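Local coordinates for protein aldehyde dehydrogenase (Trypanosoma brucei, PDB 5MYP) that probably oxidises aldehydes to carboxylic acids with NAD+ as the electron acceptor, as other members of the aldehyde dehydrogenase family do, at residues K302-E310 against A340-A348. Residues are numbered along the deposited sequence; the frame is centred on the assembly and turned at random. Where two conformers were deposited one is given.
Sequences KQKQQFLEE and ADEATLTIA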
loop_
_atom_site.group_PDB
_atom_site.type_symbol
_atom_site.label_atom_id
_atom_site.label_comp_id
_atom_site.label_asym_id
_atom_site.label_seq_id
_atom_site.Cartn_x
_atom_site.Cartn_y
_atom_site.Cartn_z
ATOM N N LYS A 302 -37.436 32.220 -25.260
ATOM C CA LYS A 302 -36.946 32.667 -26.563
ATOM C C LYS A 302 -35.680 31.932 -27.011
ATOM O O LYS A 302 -35.541 31.608 -28.192
ATOM C CB LYS A 302 -36.686 34.176 -26.535
ATOM C CG LYS A 302 -36.118 34.724 -27.834
ATOM C CD LYS A 302 -35.613 36.147 -27.669
ATOM C CE LYS A 302 -34.999 36.667 -28.960
ATOM N NZ LYS A 302 -35.964 36.608 -30.093
ATOM N N GLN A 303 -34.774 31.673 -26.067
ATOM C CA GLN A 303 -33.535 30.927 -26.330
ATOM C C GLN A 303 -33.409 29.789 -25.304
ATOM O O GLN A 303 -32.833 29.982 -24.235
ATOM C CB GLN A 303 -32.329 31.871 -26.245
ATOM C CG GLN A 303 -32.376 33.072 -27.181
ATOM C CD GLN A 303 -32.234 32.709 -28.651
ATOM O OE1 GLN A 303 -31.870 31.583 -29.003
ATOM N NE2 GLN A 303 -32.517 33.674 -29.522
ATOM N N LYS A 304 -33.960 28.622 -25.637
ATOM C CA LYS A 304 -33.997 27.468 -24.725
ATOM C C LYS A 304 -32.604 26.939 -24.396
ATOM O O LYS A 304 -32.291 26.690 -23.224
ATOM C CB LYS A 304 -34.850 26.328 -25.297
ATOM C CG LYS A 304 -35.087 25.185 -24.311
ATOM C CD LYS A 304 -35.732 23.973 -24.950
ATOM C CE LYS A 304 -35.716 22.804 -23.980
ATOM N NZ LYS A 304 -36.451 21.614 -24.483
ATOM N N GLN A 305 -31.785 26.758 -25.432
ATOM C CA GLN A 305 -30.426 26.246 -25.266
ATOM C C GLN A 305 -29.556 27.233 -24.481
ATOM O O GLN A 305 -28.774 26.820 -23.628
ATOM C CB GLN A 305 -29.789 25.930 -26.626
ATOM C CG GLN A 305 -30.777 25.481 -27.695
ATOM C CD GLN A 305 -31.442 24.158 -27.367
ATOM O OE1 GLN A 305 -32.427 23.773 -27.996
ATOM N NE2 GLN A 305 -30.907 23.457 -26.375
ATOM N N GLN A 306 -29.717 28.530 -24.759
ATOM C CA GLN A 306 -29.037 29.584 -24.004
ATOM C C GLN A 306 -29.497 29.629 -22.541
ATOM O O GLN A 306 -28.677 29.838 -21.647
ATOM C CB GLN A 306 -29.273 30.948 -24.662
ATOM C CG GLN A 306 -28.427 32.083 -24.100
ATOM C CD GLN A 306 -28.730 33.410 -24.772
ATOM O OE1 GLN A 306 -28.728 33.512 -26.000
ATOM N NE2 GLN A 306 -28.998 34.433 -23.969
ATOM N N PHE A 307 -30.796 29.437 -22.306
ATOM C CA PHE A 307 -31.343 29.390 -20.943
ATOM C C PHE A 307 -30.738 28.246 -20.120
ATOM O O PHE A 307 -30.392 28.435 -18.947
ATOM C CB PHE A 307 -32.875 29.260 -20.976
ATOM C CG PHE A 307 -33.500 29.053 -19.626
ATOM C CD1 PHE A 307 -33.867 30.138 -18.838
ATOM C CD2 PHE A 307 -33.735 27.765 -19.145
ATOM C CE1 PHE A 307 -34.447 29.943 -17.589
ATOM C CE2 PHE A 307 -34.297 27.566 -17.894
ATOM C CZ PHE A 307 -34.667 28.656 -17.120
ATOM N N LEU A 308 -30.634 27.066 -20.731
ATOM C CA LEU A 308 -30.074 25.895 -20.050
ATOM C C LEU A 308 -28.569 26.023 -19.814
ATOM O O LEU A 308 -28.073 25.578 -18.780
ATOM C CB LEU A 308 -30.392 24.609 -20.817
ATOM C CG LEU A 308 -31.874 24.211 -20.854
ATOM C CD1 LEU A 308 -32.080 23.037 -21.798
ATOM C CD2 LEU A 308 -32.390 23.874 -19.461
ATOM N N GLU A 309 -27.853 26.640 -20.753
ATOM C CA GLU A 309 -26.412 26.896 -20.578
ATOM C C GLU A 309 -26.125 27.975 -19.529
ATOM O O GLU A 309 -25.038 27.984 -18.945
ATOM C CB GLU A 309 -25.726 27.226 -21.914
ATOM C CG GLU A 309 -25.718 26.066 -22.921
ATOM C CD GLU A 309 -24.717 24.954 -22.622
ATOM O OE1 GLU A 309 -24.162 24.893 -21.508
ATOM O OE2 GLU A 309 -24.481 24.120 -23.520
ATOM N N GLU A 310 -27.100 28.862 -19.282
ATOM C CA GLU A 310 -27.032 29.849 -18.188
ATOM C C GLU A 310 -27.569 29.339 -16.836
ATOM O O GLU A 310 -27.542 30.077 -15.849
ATOM C CB GLU A 310 -27.790 31.129 -18.581
ATOM C CG GLU A 310 -27.125 31.934 -19.691
ATOM C CD GLU A 310 -27.987 33.086 -20.199
ATOM O OE1 GLU A 310 -29.067 33.358 -19.622
ATOM O OE2 GLU A 310 -27.582 33.728 -21.189
ATOM N N ALA A 340 -34.726 15.902 -20.277
ATOM C CA ALA A 340 -33.382 16.039 -20.832
ATOM C C ALA A 340 -33.323 16.938 -22.063
ATOM O O ALA A 340 -34.332 17.158 -22.732
ATOM C CB ALA A 340 -32.817 14.669 -21.168
ATOM N N ASP A 341 -32.130 17.472 -22.323
ATOM C CA ASP A 341 -31.835 18.245 -23.531
ATOM C C ASP A 341 -30.441 17.858 -24.020
ATOM O O ASP A 341 -29.442 18.121 -23.338
ATOM C CB ASP A 341 -31.894 19.752 -23.260
ATOM C CG ASP A 341 -31.615 20.577 -24.503
ATOM O OD1 ASP A 341 -32.487 20.631 -25.397
ATOM O OD2 ASP A 341 -30.516 21.163 -24.590
ATOM N N GLU A 342 -30.382 17.245 -25.202
ATOM C CA GLU A 342 -29.137 16.709 -25.753
ATOM C C GLU A 342 -28.125 17.785 -26.133
ATOM O O GLU A 342 -26.938 17.637 -25.846
ATOM C CB GLU A 342 -29.437 15.827 -26.972
ATOM C CG GLU A 342 -28.213 15.121 -27.547
ATOM C CD GLU A 342 -28.550 13.940 -28.442
ATOM O OE1 GLU A 342 -29.746 13.641 -28.648
ATOM O OE2 GLU A 342 -27.599 13.303 -28.935
ATOM N N ALA A 343 -28.593 18.860 -26.766
ATOM C CA ALA A 343 -27.711 19.939 -27.239
ATOM C C ALA A 343 -26.877 20.568 -26.119
ATOM O O ALA A 343 -25.700 20.863 -26.317
ATOM C CB ALA A 343 -28.524 21.015 -27.950
ATOM N N THR A 344 -27.496 20.759 -24.952
ATOM C CA THR A 344 -26.828 21.318 -23.771
ATOM C C THR A 344 -26.372 20.246 -22.761
ATOM O O THR A 344 -25.924 20.591 -21.666
ATOM C CB THR A 344 -27.754 22.318 -23.045
ATOM O OG1 THR A 344 -28.897 21.624 -22.519
ATOM C CG2 THR A 344 -28.205 23.442 -23.996
ATOM N N LEU A 345 -26.487 18.966 -23.128
ATOM C CA LEU A 345 -26.079 17.827 -22.288
ATOM C C LEU A 345 -26.668 17.906 -20.865
ATOM O O LEU A 345 -25.966 17.741 -19.864
ATOM C CB LEU A 345 -24.550 17.709 -22.268
ATOM C CG LEU A 345 -23.857 17.489 -23.622
ATOM C CD1 LEU A 345 -22.354 17.693 -23.499
ATOM C CD2 LEU A 345 -24.163 16.101 -24.171
ATOM N N THR A 346 -27.970 18.169 -20.811
ATOM C CA THR A 346 -28.694 18.356 -19.562
ATOM C C THR A 346 -29.598 17.155 -19.335
ATOM O O THR A 346 -30.407 16.832 -20.201
ATOM C CB THR A 346 -29.554 19.633 -19.613
ATOM O OG1 THR A 346 -28.723 20.764 -19.900
ATOM C CG2 THR A 346 -30.243 19.864 -18.289
ATOM N N ILE A 347 -29.431 16.484 -18.196
ATOM C CA ILE A 347 -30.347 15.428 -17.754
ATOM C C ILE A 347 -30.735 15.720 -16.303
ATOM O O ILE A 347 -29.877 15.736 -15.424
ATOM C CB ILE A 347 -29.716 14.018 -17.836
ATOM C CG1 ILE A 347 -29.252 13.704 -19.265
ATOM C CG2 ILE A 347 -30.708 12.952 -17.352
ATOM C CD1 ILE A 347 -28.480 12.405 -19.395
ATOM N N ALA A 348 -32.023 15.957 -16.058
ATOM C CA ALA A 348 -32.503 16.221 -14.702
ATOM C C ALA A 348 -32.445 14.939 -13.861
ATOM O O ALA A 348 -32.506 13.839 -14.417
ATOM C CB ALA A 348 -33.924 16.764 -14.728
#
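Gln305 and Leu308, on helix 304-309, lean on Asp341 and Thr344 of a beta hairpin whose type I turn, Glu342 to Leu345, ends in a G1 bulge, with Leu345 and Thr346 both facing Asp341. Asp341 forms an Asx motif: its OD2 takes the backbone N of Thr344 at 3.1 Å, out of the carboxylate plane, and the Thr344 hydroxyl OG1 at 2.7 Å through the anti lone pair. The Gln305 chain bends at chi2 (-65°) and crosses Asp341 at about a right angle; the amide and carboxylate planes lie 26° apart. In the conformer described, one of two, Gln305 NE2 makes two weak, tentative bonds, a bent one of 2.9 Å to Asp341 OD2 and a nearly straight one to Asp341 OD1. Leu308 CD1 packs 3.6 Å from Asp341 CB and touches Thr344 OG1. The Glu309 side chain passes Thr344 in the opposite direction, OE2 near Thr344 CA and CB, while its OE1 is held in salt bridges to Arg315 and Arg66; Arg66 also bonds Thr344 O and Thr346 OG1, tying helix and turn together, away from the predicted active site. Thr344 CG2, anti to its own carbonyl carbon, abuts the helix backbone, 3.4 Å from Gln305 O.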